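Local coordinates for protein aspartate carbamoyltransferase (Leishmania major, PDB 7K46) that probably catalyses the transfer of a carbamoyl group from carbamoyl phosphate to L-aspartate, an early step of pyrimidine biosynthesis, as a trimer of identical subunits, at residues Arg64-Ser67 with Ser68-Ala72; Gly314-Met317 with Arg318-Ile321; Arg304-Tyr307 with Phe308-Met311. All coordinates share one frame; numbering follows the deposited sequence.

Contact 1. Residues Arg64-Ser67 with Ser68-Ala72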
loop_
_atom_site.group_PDB
_atom_site.type_symbol
_atom_site.label_atom_id
_atom_site.label_comp_id
_atom_site.label_asym_id
_atom_site.label_seq_id
_atom_site.Cartn_x
_atom_site.Cartn_y
_atom_site.Cartn_z
ATOM N N ARG A 64 11.100 7.515 4.558
ATOM C CA ARG A 64 11.183 7.804 5.993
ATOM C C ARG A 64 10.008 8.667 6.461
ATOM O O ARG A 64 9.340 8.348 7.452
ATOM C CB ARG A 64 12.521 8.483 6.309
ATOM C CG ARG A 64 12.637 9.078 7.726
ATOM C CD ARG A 64 14.074 9.588 8.001
ATOM N NE ARG A 64 15.021 8.480 8.087
ATOM C CZ ARG A 64 15.847 8.115 7.116
ATOM N NH1 ARG A 64 15.934 8.800 5.979
ATOM N NH2 ARG A 64 16.608 7.041 7.286
ATOM N N THR A 65 9.733 9.773 5.765
ATOM C CA THR A 65 8.640 10.644 6.197
ATOM C C THR A 65 7.275 10.018 5.894
ATOM O O THR A 65 6.354 10.080 6.723
ATOM C CB THR A 65 8.784 12.021 5.541
ATOM O OG1 THR A 65 9.994 12.644 6.019
ATOM C CG2 THR A 65 7.611 12.912 5.893
ATOM N N LEU A 66 7.131 9.403 4.721
ATOM C CA LEU A 66 5.860 8.781 4.354
ATOM C C LEU A 66 5.464 7.697 5.354
ATOM O O LEU A 66 4.337 7.688 5.865
ATOM C CB LEU A 66 5.964 8.199 2.941
ATOM C CG LEU A 66 4.774 7.379 2.427
ATOM C CD1 LEU A 66 3.520 8.232 2.428
ATOM C CD2 LEU A 66 5.067 6.843 1.027
ATOM N N SER A 67 6.378 6.764 5.647
ATOM C CA SER A 67 5.996 5.647 6.512
ATOM C C SER A 67 5.646 6.131 7.914
ATOM O O SER A 67 4.757 5.571 8.563
ATOM C CB SER A 67 7.115 4.604 6.551
ATOM O OG SER A 67 8.322 5.159 7.056
ATOM N N SER A 68 6.297 7.198 8.379
ATOM C CA SER A 68 5.984 7.756 9.694
ATOM C C SER A 68 4.553 8.292 9.745
ATOM O O SER A 68 3.810 8.021 10.698
ATOM C CB SER A 68 6.988 8.859 10.037
ATOM O OG SER A 68 6.839 9.294 11.384
ATOM N N PHE A 69 4.146 9.067 8.729
ATOM C CA PHE A 69 2.757 9.535 8.662
ATOM C C PHE A 69 1.777 8.365 8.620
ATOM O O PHE A 69 0.743 8.386 9.299
ATOM C CB PHE A 69 2.539 10.424 7.428
ATOM C CG PHE A 69 2.841 11.879 7.663
ATOM C CD1 PHE A 69 1.945 12.679 8.361
ATOM C CD2 PHE A 69 4.001 12.447 7.161
ATOM C CE1 PHE A 69 2.215 14.036 8.587
ATOM C CE2 PHE A 69 4.280 13.799 7.373
ATOM C CZ PHE A 69 3.380 14.592 8.088
ATOM N N CYS A 70 2.075 7.350 7.809
ATOM C CA CYS A 70 1.175 6.202 7.704
ATOM C C CYS A 70 1.098 5.433 9.013
ATOM O O CYS A 70 0.009 5.042 9.447
ATOM C CB CYS A 70 1.624 5.275 6.576
ATOM S SG CYS A 70 1.451 6.086 4.966
ATOM N N ALA A 71 2.247 5.198 9.651
ATOM C CA ALA A 71 2.241 4.475 10.920
ATOM C C ALA A 71 1.516 5.269 12.001
ATOM O O ALA A 71 0.774 4.697 12.811
ATOM C CB ALA A 71 3.671 4.166 11.353
ATOM N N ALA A 72 1.737 6.586 12.038
ATOM C CA ALA A 72 1.030 7.444 12.990
ATOM C C ALA A 72 -0.478 7.325 12.817
ATOM O O ALA A 72 -1.218 7.180 13.799
ATOM C CB ALA A 72 1.469 8.901 12.819
#

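Contact 2. Residues Gly314-Met317 with Arg318-Ile321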
loop_
_atom_site.group_PDB
_atom_site.type_symbol
_atom_site.label_atom_id
_atom_site.label_comp_id
_atom_site.label_asym_id
_atom_site.label_seq_id
_atom_site.Cartn_x
_atom_site.Cartn_y
_atom_site.Cartn_z
ATOM N N GLY A 314 9.510 11.381 15.973
ATOM C CA GLY A 314 8.725 11.783 14.813
ATOM C C GLY A 314 7.393 11.055 14.718
ATOM O O GLY A 314 6.365 11.661 14.400
ATOM N N LEU A 315 7.390 9.748 15.000
ATOM C CA LEU A 315 6.132 9.003 15.029
ATOM C C LEU A 315 5.141 9.630 16.010
ATOM O O LEU A 315 3.981 9.878 15.670
ATOM C CB LEU A 315 6.393 7.537 15.398
ATOM C CG LEU A 315 5.140 6.703 15.713
ATOM C CD1 LEU A 315 4.302 6.448 14.452
ATOM C CD2 LEU A 315 5.527 5.372 16.372
ATOM N N PHE A 316 5.581 9.905 17.235
ATOM C CA PHE A 316 4.623 10.372 18.232
ATOM C C PHE A 316 4.220 11.832 18.026
ATOM O O PHE A 316 3.067 12.203 18.310
ATOM C CB PHE A 316 5.187 10.104 19.626
ATOM C CG PHE A 316 5.263 8.633 19.941
ATOM C CD1 PHE A 316 4.106 7.871 19.975
ATOM C CD2 PHE A 316 6.483 8.006 20.149
ATOM C CE1 PHE A 316 4.157 6.509 20.232
ATOM C CE2 PHE A 316 6.544 6.653 20.406
ATOM C CZ PHE A 316 5.371 5.901 20.446
ATOM N N MET A 317 5.114 12.666 17.495
ATOM C CA MET A 317 4.699 14.022 17.142
ATOM C C MET A 317 3.647 13.996 16.042
ATOM O O MET A 317 2.666 14.749 16.083
ATOM C CB MET A 317 5.913 14.855 16.715
ATOM C CG MET A 317 5.565 16.283 16.218
ATOM S SD MET A 317 4.643 17.286 17.413
ATOM C CE MET A 317 5.856 17.586 18.723
ATOM N N ARG A 318 3.820 13.123 15.052
ATOM C CA ARG A 318 2.835 13.073 13.981
ATOM C C ARG A 318 1.507 12.499 14.464
ATOM O O ARG A 318 0.448 12.930 13.999
ATOM C CB ARG A 318 3.401 12.283 12.803
ATOM C CG ARG A 318 4.492 13.072 12.078
ATOM C CD ARG A 318 5.177 12.263 10.973
ATOM N NE ARG A 318 6.148 13.118 10.297
ATOM C CZ ARG A 318 7.465 12.953 10.329
ATOM N NH1 ARG A 318 8.017 11.904 10.922
ATOM N NH2 ARG A 318 8.246 13.864 9.752
ATOM N N MET A 319 1.536 11.573 15.425
ATOM C CA MET A 319 0.295 11.116 16.051
ATOM C C MET A 319 -0.393 12.252 16.808
ATOM O O MET A 319 -1.611 12.438 16.704
ATOM C CB MET A 319 0.588 9.949 17.001
ATOM C CG MET A 319 0.993 8.644 16.301
ATOM S SD MET A 319 1.408 7.293 17.449
ATOM C CE MET A 319 -0.182 6.957 18.218
ATOM N N ALA A 320 0.374 13.008 17.598
ATOM C CA ALA A 320 -0.202 14.139 18.323
ATOM C C ALA A 320 -0.862 15.117 17.363
ATOM O O ALA A 320 -1.959 15.619 17.626
ATOM C CB ALA A 320 0.882 14.854 19.135
ATOM N N ILE A 321 -0.210 15.381 16.233
ATOM C CA ILE A 321 -0.745 16.325 15.254
ATOM C C ILE A 321 -2.006 15.771 14.604
ATOM O O ILE A 321 -3.046 16.444 14.565
ATOM C CB ILE A 321 0.331 16.675 14.209
ATOM C CG1 ILE A 321 1.447 17.517 14.864
ATOM C CG2 ILE A 321 -0.292 17.456 13.031
ATOM C CD1 ILE A 321 2.689 17.673 14.004
#

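Contact 3. Residues Arg304-Tyr307 with Phe308-Met311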
loop_
_atom_site.group_PDB
_atom_site.type_symbol
_atom_site.label_atom_id
_atom_site.label_comp_id
_atom_site.label_asym_id
_atom_site.label_seq_id
_atom_site.Cartn_x
_atom_site.Cartn_y
_atom_site.Cartn_z
ATOM N N ARG A 304 24.579 9.297 23.749
ATOM C CA ARG A 304 24.247 10.630 23.267
ATOM C C ARG A 304 23.844 10.643 21.796
ATOM O O ARG A 304 23.437 11.697 21.284
ATOM C CB ARG A 304 25.444 11.554 23.505
ATOM C CG ARG A 304 25.814 11.659 24.969
ATOM C CD ARG A 304 27.227 12.236 25.176
ATOM N NE ARG A 304 28.294 11.346 24.721
ATOM C CZ ARG A 304 29.586 11.577 24.916
ATOM N NH1 ARG A 304 30.005 12.640 25.580
ATOM N NH2 ARG A 304 30.482 10.721 24.429
ATOM N N ALA A 305 23.947 9.512 21.103
ATOM C CA ALA A 305 23.554 9.440 19.697
ATOM C C ALA A 305 22.033 9.322 19.646
ATOM O O ALA A 305 21.473 8.249 19.879
ATOM C CB ALA A 305 24.236 8.263 19.006
ATOM N N ALA A 306 21.359 10.433 19.356
ATOM C CA ALA A 306 19.905 10.507 19.438
ATOM C C ALA A 306 19.204 10.418 18.080
ATOM O O ALA A 306 17.969 10.466 18.035
ATOM C CB ALA A 306 19.499 11.804 20.152
ATOM N N TYR A 307 19.947 10.293 16.978
ATOM C CA TYR A 307 19.330 10.416 15.659
ATOM C C TYR A 307 18.470 9.217 15.271
ATOM O O TYR A 307 17.688 9.332 14.318
ATOM C CB TYR A 307 20.398 10.660 14.578
ATOM C CG TYR A 307 21.720 9.948 14.811
ATOM C CD1 TYR A 307 22.714 10.530 15.605
ATOM C CD2 TYR A 307 21.983 8.706 14.229
ATOM C CE1 TYR A 307 23.928 9.889 15.832
ATOM C CE2 TYR A 307 23.204 8.052 14.447
ATOM C CZ TYR A 307 24.169 8.657 15.252
ATOM O OH TYR A 307 25.375 8.034 15.479
ATOM N N PHE A 308 18.579 8.084 15.967
ATOM C CA PHE A 308 17.616 7.019 15.704
ATOM C C PHE A 308 16.351 7.201 16.542
ATOM O O PHE A 308 15.237 7.063 16.029
ATOM C CB PHE A 308 18.253 5.645 15.972
ATOM C CG PHE A 308 19.509 5.398 15.183
ATOM C CD1 PHE A 308 19.524 5.570 13.803
ATOM C CD2 PHE A 308 20.679 4.998 15.822
ATOM C CE1 PHE A 308 20.688 5.349 13.062
ATOM C CE2 PHE A 308 21.838 4.769 15.090
ATOM C CZ PHE A 308 21.844 4.951 13.713
ATOM N N ARG A 309 16.506 7.512 17.832
ATOM C CA ARG A 309 15.344 7.837 18.660
ATOM C C ARG A 309 14.567 9.024 18.097
ATOM O O ARG A 309 13.336 9.088 18.230
ATOM C CB ARG A 309 15.793 8.130 20.092
ATOM C CG ARG A 309 16.395 6.913 20.821
ATOM C CD ARG A 309 16.629 7.191 22.320
ATOM N NE ARG A 309 17.615 8.240 22.574
ATOM C CZ ARG A 309 18.928 8.041 22.582
ATOM N NH1 ARG A 309 19.450 6.855 22.305
ATOM N NH2 ARG A 309 19.738 9.057 22.878
ATOM N N GLN A 310 15.277 9.966 17.471
ATOM C CA GLN A 310 14.658 11.120 16.821
ATOM C C GLN A 310 13.521 10.697 15.884
ATOM O O GLN A 310 12.467 11.348 15.829
ATOM C CB GLN A 310 15.764 11.877 16.069
ATOM C CG GLN A 310 15.406 13.191 15.392
ATOM C CD GLN A 310 16.649 13.881 14.823
ATOM O OE1 GLN A 310 17.782 13.473 15.108
ATOM N NE2 GLN A 310 16.443 14.944 14.043
ATOM N N MET A 311 13.713 9.601 15.142
ATOM C CA MET A 311 12.662 9.123 14.243
ATOM C C MET A 311 11.446 8.628 15.004
ATOM O O MET A 311 10.314 8.772 14.522
ATOM C CB MET A 311 13.194 8.008 13.338
ATOM C CG MET A 311 14.127 8.522 12.252
ATOM S SD MET A 311 14.660 7.212 11.144
ATOM C CE MET A 311 15.933 6.410 12.126
HETATM O O HOH W 1 19.339 7.170 18.650
HETATM O O HOH W 2 22.107 5.787 22.033
#

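Contact 1. Residues Arg64-Ser67 with Ser68-Ala72
The carbonyl oxygen of Ser67 accepts the N-H of Ala71 at 2.8 Å between Ser67 O and Ala71 N, the shortest bond in this piece of alpha-helix. One residue back, Leu66 O takes the N-H of Cys70, which comes in nearly end-on to the carbonyl; before that, Thr65 O takes that of Phe69. The ladder slackens toward the start of the helix, where Ser68 N to Arg64 O is a weak bond of 3.4 Å. On the buried side Thr65 and Phe69 run side by side. CG2 of Thr65, set anti to its own backbone N, meets the ring of Phe69 at the edge, in the ring plane, 3.8 Å from CE2. Thr65 O also sits at that edge, 3.4 Å from CD2 of Phe69. One residue on round the helix, CD1 of Leu66 touches SG of Cys70 at 3.9 Å. OG of Ser67 is hydrogen-bonded to Ser63 O, whereas Arg64 points away from the turn, its NH2 forming a salt bridge with Glu94 and a hydrogen bond with Thr102, both of the second subunit. The helix opens with Ser62-Ser63-Arg64-Thr65, which fits the Ser-x-Arg-Thr signature that binds carbamoyl phosphate in relatives and probably does so here. Helix 63-74 is the crossover of a beta-alpha-beta unit between strands 53-58 and 79-80 in the family's carbamoyl-phosphate binding domain. Leu66 and Cys70 lie on Pro56 of strand 53-58, Phe69 reaches Val111 of strand 109-113, and Ala72 packs against helix 309-326.

Contact 2. Residues Gly314-Met317 with Arg318-Ile321
The Phe316 ring has CD2 of Leu315 over one face, 4.1 Å above the plane and displaced toward the rim, while SD of Met319 approaches obliquely. This is a Met-aromatic contact: the sulfur lies 4.8 Å from the ring centroid, 60° off the normal, and its nearest ring atom is CD1 of Phe316 at 3.7 Å. Phe316 and Met319 point the same way: CG of Met319 is anti to the carbonyl carbon (chi1 -70°) and the chain is extended at chi2, which carries SD alongside Phe316. The other flat group, the guanidinium of Arg318, stands at the end of a chain extended from CG to NE. The aliphatic part of that chain passes just beyond the oxygen of Gly314, with CG of Arg318 3.3 Å from Gly314 O. That same oxygen accepts the N-H of Arg318, and three more i-to-i+4 backbone bonds follow, ending with Ile321 N to Met317 O at 2.9 Å. The whole piece belongs to the long C-terminal helix 309-326, which in the carbamoyltransferase fold returns from the aspartate domain to pack on the carbamoyl-phosphate domain. Here it is buried between helices 63-74, 23-41 and 142-156. Met317, bent at both chi2 and chi3, meets Ile321 with CG and SD, each 3.9 Å from CD1 of Ile321, and both residues lean on Leu146 of helix 142-156. Phe316 packs on Lys37 and Ile40 of helix 23-41. The buried guanidinium of Arg318 gives a hydrogen bond from NH2 to OG1 of Thr143 and a weak one from NH1 to OG of Ser68.

Contact 3. Residues Arg304-Tyr307 with Phe308-Met311
Tyr307 and Phe308, neighbours in sequence, make an edge-to-face (T-shaped) pair, the edge of Tyr307 turned to the face of Phe308. The centroids are 4.7 Å apart and the planes meet at 64°. CD2 of Tyr307 stands over the centre of the Phe308 ring, 3.7 Å above its plane, and CE2 comes within 3.5 Å of CZ of Phe308. Arg309 folds back over the preceding loop: a bend at chi3 (-64°) lays the guanidinium with one face over CA of Ala306, and NH2 is 3.9 Å from Ala306 CB. Two waters tie the same arginine to that loop. Water 1 donates to Ala305 O and accepts the backbone N-H of Arg309; water 2, lying in the guanidinium plane at its edge, accepts from NH1 of Arg309 and gives Ala305 O a weak bond. Between these side chains the backbone starts to coil, with Gln310 N donating to Ala306 O at 2.8 Å, nearly along the C=O axis. This is the entry to helix 309-326, where the loop leaving strand 284-286 of the parallel sheet in the aspartate-binding domain winds into the C-terminal helix. OE1 of Gln310 tucks against Tyr307, 3.5 Å from its CA, while the amide itself is fixed from both ends: OE1 accepts from His287 N and NE2 donates to Asp148. Farther out, Asp300 holds the hydroxyl of Tyr307, Glu155 forms a salt bridge with NE of Arg309, and Pro303 O receives NH2 of that arginine. The loop backbone is in turn bonded to Val285 through Arg304 and Ala306, while Phe308 packs on Arg101 of the second subunit.

Overall arrangement
Contacts 2 and 3 follow one another on helix 309-326, with centres about 16 Å apart: contact 3 is its entry from the aspartate-domain loop, contact 2 its buried middle. Contact 1, on helix 63-74, lies alongside contact 2, about 10 Å away between centres. The two helices touch through Phe69 CE2 and Arg318 NE at 3.5 Å and through Ala72 CA and Met319 CG at 3.5 Å. Contacts 1 and 3, about 17 Å apart between centres, meet where Arg64 packs on Met311, and both touch the second subunit. In this family the active site lies between the two domains at the interface of adjacent subunits, so contact 1, with Arg64 reaching the second subunit, probably borders it.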